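Local coordinates for PixA inclusion body protein (Burkholderia cenocepacia, PDB 4LZK), which is of unknown function but belongs to the PixA family, whose members are named for proteins found in bacterial inclusion bodies, at the interface of chains A and B. Sequence-based numbering; all coordinates share one arbitrary frame. Chains: chain A/B, PixA inclusion body protein.

Contact 1: the interface of chains A and B. Residues chain A 93, 167, 170-172; chain B 121-123.
B:Ala122 lays its methyl group against chain A, between the backbone of A:Asn170 and the side chains of A:Arg167 and A:Lys172. Its CB lies 3.4 Å from the carbonyl oxygen O of A:Asn170, with CG of A:Arg167 4.0 Å away, and both CG and CE of A:Lys172 come to 3.9 Å from it. Alanine suits the place as an apolar group with little bulk to fit among these neighbours. A:Lys172 lies along the other flank of the segment. Bent at chi3 (-98°), it curls over the chain B backbone and brings CE to 3.3 Å from the carbonyl O of B:Gly123, with the carbonyl O of B:Ala122 also near CE. The aliphatic part of the lysine thus does most of the touching, a use to which its long methylene chain is suited. Backbone bonding completes the grip: B:Gly123 N donates to A:Asn170 O at 3.0 Å, from above the carbonyl plane, and a weak bond runs from A:Lys172 N to B:Gly123 O. B:Gly123, without a side chain, probably helps the loop of chain B lie close to strand 171-186. Behind the methyl, A:Arg167 acts as support. Its extended chain carries the guanidinium alongside the alanine, and its own chain holds the flat group at the edge: NH1 donates to the carbonyl O of A:Ser93 at 2.8 Å, and NH2 to the side-chain OD1 of A:Asn170, on a lone pair, at 3.1 Å. A short parallel beta bridge between A:Arg171 and B:Gly123 results, which fastens the loop of chain B to the edge of strand 171-186 in the deposited assembly, and may help join the two subunits.

Contact 2: the interface of chains A and B. Residues chain A 90-93, 167; chain B 85, 119, 121, 143.
B:Phe143 turns one face of its ring toward A:Ser93 in this patch between two PixA-family subunits, where a loop of chain A settles on strands 81-88, 115-120 and 142-149 of chain B. The serine CB sits over the face, offset toward the rim, 3.7 Å from the ring centroid and 3.4 Å from CD2, a CH-pi contact. A small residue suits this spot because its methylene can approach the ring closely. On the same side of the ring, the carbonyl O of A:Asp91 comes down near CE1 and CZ, 3.4 Å from CE1, and belongs to the tight part of the packing. The serine hydroxyl OG occupies the position between backbone N and carbonyl carbon (chi1 69°), from where it bonds to the carbonyl O of A:Ala90 at 2.7 Å. This bond closes the loop on itself and satisfies the hydroxyl beside apolar neighbours, CD1 of B:Ile119 among them at 3.9 Å. The same carbonyl O of A:Ala90 also meets the selenium SE of B:Met85, a selenomethionine, at 3.2 Å. The B:Met85 chain bends at chi3 (66°), and the terminal CE reaches toward CB of A:Asp91; the long, unbranched selenoether side chain can follow the contour of a loop in this way. No nitrogen or oxygen on one side comes within bonding reach of the other, so the patch rests on van der Waals packing, in part against backbone carbonyls. B:Ile119 adds to this by setting CG2 against the carbonyl O of A:Ser93 at 3.8 Å. The fit is slighter at A:Asn92, which gives up little surface, and at B:Gln121, poorly ordered and modelled without its full side chain.

Contact 1: the interface of chains A and B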
loop_
_atom_site.group_PDB
_atom_site.type_symbol
_atom_site.label_atom_id
_atom_site.label_comp_id
_atom_site.label_asym_id
_atom_site.label_seq_id
_atom_site.Cartn_x
_atom_site.Cartn_y
_atom_site.Cartn_z
ATOM N N SER A 93 15.221 5.574 22.886
ATOM C CA SER A 93 15.170 5.760 24.316
ATOM C C SER A 93 15.616 4.536 25.074
ATOM O O SER A 93 15.904 4.668 26.258
ATOM C CB SER A 93 13.742 6.110 24.736
ATOM O OG SER A 93 12.843 5.042 24.594
ATOM N N ARG A 167 20.429 -1.332 25.828
ATOM C CA ARG A 167 20.538 -0.585 27.017
ATOM C C ARG A 167 20.420 -1.585 28.115
ATOM O O ARG A 167 19.488 -2.340 28.128
ATOM C CB ARG A 167 19.386 0.379 27.103
ATOM C CG ARG A 167 19.164 0.902 28.480
ATOM C CD ARG A 167 18.048 1.900 28.442
ATOM N NE ARG A 167 17.932 2.489 29.719
ATOM C CZ ARG A 167 17.437 3.690 29.908
ATOM N NH1 ARG A 167 17.000 4.411 28.872
ATOM N NH2 ARG A 167 17.419 4.201 31.123
ATOM N N ASN A 170 20.920 1.411 32.617
ATOM C CA ASN A 170 21.233 2.804 32.348
ATOM C C ASN A 170 22.565 3.014 31.602
ATOM O O ASN A 170 23.056 4.157 31.474
ATOM C CB ASN A 170 21.169 3.613 33.649
ATOM C CG ASN A 170 19.840 3.439 34.373
ATOM O OD1 ASN A 170 18.763 3.439 33.757
ATOM N ND2 ASN A 170 19.906 3.287 35.692
ATOM N N ARG A 171 23.113 1.919 31.073
ATOM C CA ARG A 171 24.261 1.981 30.208
ATOM C C ARG A 171 24.004 1.317 28.801
ATOM O O ARG A 171 23.434 0.216 28.690
ATOM C CB ARG A 171 25.436 1.308 30.898
ATOM N N LYS A 172 24.483 1.979 27.764
ATOM C CA LYS A 172 24.511 1.425 26.401
ATOM C C LYS A 172 25.654 0.466 26.074
ATOM O O LYS A 172 26.762 0.663 26.502
ATOM C CB LYS A 172 24.404 2.561 25.352
ATOM C CG LYS A 172 22.927 2.932 25.088
ATOM C CD LYS A 172 22.721 4.089 24.129
ATOM C CE LYS A 172 22.497 5.357 24.922
ATOM N NZ LYS A 172 22.991 6.485 24.114
ATOM N N GLN B 121 17.112 8.342 29.085
ATOM C CA GLN B 121 18.156 7.780 28.160
ATOM C C GLN B 121 19.452 7.294 28.850
ATOM O O GLN B 121 19.967 7.926 29.753
ATOM C CB GLN B 121 18.553 8.851 27.089
ATOM N N ALA B 122 19.996 6.188 28.372
ATOM C CA ALA B 122 21.201 5.652 28.980
ATOM C C ALA B 122 22.434 6.534 28.721
ATOM O O ALA B 122 22.445 7.352 27.823
ATOM C CB ALA B 122 21.433 4.247 28.467
ATOM N N GLY B 123 23.473 6.350 29.511
ATOM C CA GLY B 123 24.757 6.962 29.204
ATOM C C GLY B 123 25.310 6.351 27.906
ATOM O O GLY B 123 24.776 5.390 27.340
#

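Contact 2: the interface of chains A and B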
loop_
_atom_site.group_PDB
_atom_site.type_symbol
_atom_site.label_atom_id
_atom_site.label_comp_id
_atom_site.label_asym_id
_atom_site.label_seq_id
_atom_site.Cartn_x
_atom_site.Cartn_y
_atom_site.Cartn_z
ATOM N N ALA A 90 11.157 3.096 19.558
ATOM C CA ALA A 90 11.024 3.726 20.862
ATOM C C ALA A 90 11.894 4.958 20.880
ATOM O O ALA A 90 12.252 5.476 21.970
ATOM C CB ALA A 90 11.386 2.773 22.031
ATOM N N ASP A 91 12.136 5.505 19.674
ATOM C CA ASP A 91 12.796 6.793 19.548
ATOM C C ASP A 91 14.180 6.839 20.210
ATOM O O ASP A 91 14.554 7.893 20.781
ATOM C CB ASP A 91 11.962 7.949 20.080
ATOM C CG ASP A 91 12.321 9.254 19.415
ATOM O OD1 ASP A 91 12.992 9.176 18.311
ATOM O OD2 ASP A 91 12.018 10.355 19.959
ATOM N N ASN A 92 14.876 5.720 20.144
ATOM C CA ASN A 92 16.250 5.627 20.692
ATOM C C ASN A 92 16.300 5.833 22.221
ATOM O O ASN A 92 17.339 6.177 22.768
ATOM C CB ASN A 92 17.270 6.503 19.952
ATOM C CG ASN A 92 17.675 5.959 18.625
ATOM O OD1 ASN A 92 17.366 4.800 18.249
ATOM N ND2 ASN A 92 18.469 6.753 17.896
ATOM N N SER A 93 15.221 5.574 22.886
ATOM C CA SER A 93 15.170 5.760 24.316
ATOM C C SER A 93 15.616 4.536 25.074
ATOM O O SER A 93 15.904 4.668 26.258
ATOM C CB SER A 93 13.742 6.110 24.736
ATOM O OG SER A 93 12.843 5.042 24.594
ATOM N N ARG A 167 20.429 -1.332 25.828
ATOM C CA ARG A 167 20.538 -0.585 27.017
ATOM C C ARG A 167 20.420 -1.585 28.115
ATOM O O ARG A 167 19.488 -2.340 28.128
ATOM C CB ARG A 167 19.386 0.379 27.103
ATOM C CG ARG A 167 19.164 0.902 28.480
ATOM C CD ARG A 167 18.048 1.900 28.442
ATOM N NE ARG A 167 17.932 2.489 29.719
ATOM C CZ ARG A 167 17.437 3.690 29.908
ATOM N NH1 ARG A 167 17.000 4.411 28.872
ATOM N NH2 ARG A 167 17.419 4.201 31.123
HETATM N N MSE B 85 4.815 6.657 21.449
HETATM C CA MSE B 85 5.689 7.848 21.485
HETATM C C MSE B 85 5.514 8.646 20.253
HETATM O O MSE B 85 5.032 8.133 19.248
HETATM C CB MSE B 85 7.175 7.438 21.636
HETATM C CG MSE B 85 7.387 6.513 22.780
HETATM SE SE MSE B 85 9.288 6.045 23.117
HETATM C CE MSE B 85 9.885 7.826 23.635
ATOM N N ILE B 119 11.114 8.103 30.709
ATOM C CA ILE B 119 12.243 7.253 30.437
ATOM C C ILE B 119 13.497 8.126 30.449
ATOM O O ILE B 119 13.567 9.141 29.800
ATOM C CB ILE B 119 12.103 6.548 29.119
ATOM C CG1 ILE B 119 10.786 5.732 29.100
ATOM C CG2 ILE B 119 13.328 5.698 28.871
ATOM C CD1 ILE B 119 10.545 5.059 27.766
ATOM N N GLN B 121 17.112 8.342 29.085
ATOM C CA GLN B 121 18.156 7.780 28.160
ATOM C C GLN B 121 19.452 7.294 28.850
ATOM O O GLN B 121 19.967 7.926 29.753
ATOM C CB GLN B 121 18.553 8.851 27.089
ATOM N N PHE B 143 12.594 11.151 27.943
ATOM C CA PHE B 143 11.507 10.829 27.012
ATOM C C PHE B 143 10.275 10.515 27.816
ATOM O O PHE B 143 10.345 10.151 29.020
ATOM C CB PHE B 143 11.847 9.549 26.223
ATOM C CG PHE B 143 13.015 9.652 25.325
ATOM C CD1 PHE B 143 12.854 10.098 24.022
ATOM C CD2 PHE B 143 14.284 9.348 25.771
ATOM C CE1 PHE B 143 13.962 10.247 23.179
ATOM C CE2 PHE B 143 15.400 9.451 24.909
ATOM C CZ PHE B 143 15.224 9.889 23.600
#

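Contacts 1 and 2 adjoin along the A-B interface, the centres of their C-alpha atoms about 9 Å apart, and share A:Ser93, A:Arg167 and B:Gln121. The shared arginine, at the end of strand 154-168, couples the chain A loop of contact 2 to the turn used in contact 1, while B:Gln121 continues the chain from strand 115-120 toward the bridging segment. Polar backbone pairing at contact 1 thus complements the van der Waals packing of contact 2. Two-fold symmetry repeats both with the chains exchanged. The deposited assembly holds six copies; the structure alone does not show whether this pairing occurs in the cell.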